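Local coordinates for osmolarity sensor protein EnvZ (Escherichia coli, PDB 5XGA) that probably senses osmolarity through the periplasmic domain seen here, as part of a histidine kinase, at residues 96-101 / 114-119. Sequence-based numbering, arbitrary orientation.
Sequences SSPVVW and VPLTEI
Val100 and Val114 sit opposite each other as an antiparallel hydrogen-bonded pair, joining the start of strand 99-104 to the end of strand 110-115 at the open end of a beta hairpin. Val100 N reaches Val114 O at 2.8 Å. Val114 N returns the bond to Val100 O at 2.9 Å. One step on, Val99 and Pro115 form a non-hydrogen-bonded pair with CA atoms 4.2 Å apart. One further backbone bond follows beyond the strands: Leu116 N donates to Pro98 O at 3.0 Å, with an angle of 163° at the hydrogen. Beyond it, the hydroxyl of Ser97 makes a weak bond, OG to Leu116 O at 3.2 Å.

The apolar side-chain contact between the segments is that of Pro98 with Leu116. Leu116 CB lies 3.5 Å from Pro98 O. Chi1 of -173° puts CG anti to the backbone N, and chi2 (157°) then sets CD1, 3.9 Å from Pro98 CG. The two side chains cross obliquely. Val100 and Val114 point to one face of the sheet, where both, like Leu116, touch Phe13 of helix 10-24; Pro98 meets Leu10 of the same helix. Val99 and Pro115 turn to the other face, Val99 lying against Glu92 and Arg113.

The two prolines differ in what they cost. Pro115 has no amide hydrogen to donate, but its place in a non-hydrogen-bonded pair asks for none from this neighbour. Pro98 lies opposite Leu116, where the alternation would call for two bonds; lacking an N-H, it cannot donate to Leu116 O, and the bond to its own carbonyl remains. Leu116 O instead takes the weak bond from Ser97 OG, while the apolar side chains nearby join the hairpin to helix 10-24.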
loop_
_atom_site.group_PDB
_atom_site.type_symbol
_atom_site.label_atom_id
_atom_site.label_comp_id
_atom_site.label_asym_id
_atom_site.label_seq_id
_atom_site.Cartn_x
_atom_site.Cartn_y
_atom_site.Cartn_z
ATOM N N SER A 96 9.692 0.410 15.642
ATOM C CA SER A 96 10.666 -0.626 15.283
ATOM C C SER A 96 10.232 -1.489 14.082
ATOM O O SER A 96 11.047 -1.784 13.200
ATOM C CB SER A 96 10.961 -1.516 16.496
ATOM O OG SER A 96 12.179 -2.225 16.328
ATOM N N SER A 97 8.969 -1.910 14.055
ATOM C CA SER A 97 8.414 -2.562 12.872
ATOM C C SER A 97 7.764 -1.489 12.009
ATOM O O SER A 97 6.856 -0.800 12.461
ATOM C CB SER A 97 7.405 -3.647 13.248
ATOM O OG SER A 97 7.095 -4.465 12.129
ATOM N N PRO A 98 8.242 -1.330 10.766
ATOM C CA PRO A 98 7.855 -0.179 9.948
ATOM C C PRO A 98 6.342 -0.079 9.733
ATOM O O PRO A 98 5.638 -1.097 9.739
ATOM C CB PRO A 98 8.569 -0.436 8.610
ATOM C CG PRO A 98 9.575 -1.486 8.879
ATOM C CD PRO A 98 9.028 -2.309 9.999
ATOM N N VAL A 99 5.865 1.149 9.562
ATOM C CA VAL A 99 4.495 1.408 9.165
ATOM C C VAL A 99 4.523 2.234 7.882
ATOM O O VAL A 99 5.143 3.299 7.838
ATOM C CB VAL A 99 3.721 2.137 10.269
ATOM C CG1 VAL A 99 2.305 2.479 9.806
ATOM C CG2 VAL A 99 3.673 1.279 11.516
ATOM N N VAL A 100 3.886 1.734 6.827
ATOM C CA VAL A 100 3.861 2.453 5.557
ATOM C C VAL A 100 2.642 3.361 5.500
ATOM O O VAL A 100 1.533 2.965 5.884
ATOM C CB VAL A 100 3.850 1.492 4.345
ATOM C CG1 VAL A 100 3.572 2.266 3.040
ATOM C CG2 VAL A 100 5.167 0.728 4.268
ATOM N N TRP A 101 2.872 4.595 5.073
ATOM C CA TRP A 101 1.810 5.563 4.860
ATOM C C TRP A 101 1.774 5.869 3.365
ATOM O O TRP A 101 2.799 6.209 2.786
ATOM C CB TRP A 101 2.052 6.837 5.676
ATOM C CG TRP A 101 1.879 6.639 7.153
ATOM C CD1 TRP A 101 2.826 6.229 8.051
ATOM C CD2 TRP A 101 0.678 6.848 7.902
ATOM N NE1 TRP A 101 2.282 6.159 9.313
ATOM C CE2 TRP A 101 0.963 6.542 9.246
ATOM C CE3 TRP A 101 -0.615 7.267 7.562
ATOM C CZ2 TRP A 101 0.003 6.641 10.252
ATOM C CZ3 TRP A 101 -1.568 7.367 8.559
ATOM C CH2 TRP A 101 -1.256 7.052 9.890
ATOM N N VAL A 114 -0.623 1.162 6.531
ATOM C CA VAL A 114 -0.395 -0.280 6.443
ATOM C C VAL A 114 0.872 -0.669 7.196
ATOM O O VAL A 114 1.977 -0.349 6.765
ATOM C CB VAL A 114 -0.269 -0.753 4.971
ATOM C CG1 VAL A 114 -0.330 -2.266 4.886
ATOM C CG2 VAL A 114 -1.375 -0.165 4.132
ATOM N N PRO A 115 0.711 -1.351 8.333
ATOM C CA PRO A 115 1.852 -1.896 9.080
ATOM C C PRO A 115 2.525 -3.034 8.333
ATOM O O PRO A 115 1.837 -3.882 7.750
ATOM C CB PRO A 115 1.213 -2.410 10.376
ATOM C CG PRO A 115 -0.167 -2.783 9.964
ATOM C CD PRO A 115 -0.572 -1.706 8.962
ATOM N N LEU A 116 3.855 -3.047 8.341
ATOM C CA LEU A 116 4.607 -4.188 7.828
ATOM C C LEU A 116 4.463 -5.345 8.816
ATOM O O LEU A 116 4.759 -5.189 9.999
ATOM C CB LEU A 116 6.084 -3.821 7.616
ATOM C CG LEU A 116 6.999 -4.845 6.926
ATOM C CD1 LEU A 116 8.192 -4.139 6.315
ATOM C CD2 LEU A 116 7.473 -5.913 7.896
ATOM N N THR A 117 3.999 -6.498 8.347
ATOM C CA THR A 117 3.799 -7.628 9.249
ATOM C C THR A 117 4.377 -8.916 8.696
ATOM O O THR A 117 4.740 -8.993 7.526
ATOM C CB THR A 117 2.304 -7.867 9.539
ATOM O OG1 THR A 117 1.646 -8.250 8.327
ATOM C CG2 THR A 117 1.653 -6.605 10.074
ATOM N N GLU A 118 4.465 -9.925 9.557
ATOM C CA GLU A 118 4.795 -11.270 9.119
ATOM C C GLU A 118 3.857 -11.720 8.017
ATOM O O GLU A 118 2.685 -11.347 7.986
ATOM C CB GLU A 118 4.714 -12.267 10.279
ATOM C CG GLU A 118 5.844 -12.191 11.277
ATOM C CD GLU A 118 5.807 -13.346 12.253
ATOM O OE1 GLU A 118 5.106 -14.343 11.958
ATOM O OE2 GLU A 118 6.470 -13.255 13.308
ATOM N N ILE A 119 4.393 -12.520 7.110
ATOM C CA ILE A 119 3.593 -13.247 6.147
ATOM C C ILE A 119 3.475 -14.697 6.611
ATOM O O ILE A 119 4.448 -15.276 7.103
ATOM C CB ILE A 119 4.211 -13.188 4.765
ATOM C CG1 ILE A 119 4.230 -11.736 4.275
ATOM C CG2 ILE A 119 3.454 -14.098 3.816
ATOM C CD1 ILE A 119 5.038 -11.543 3.023
#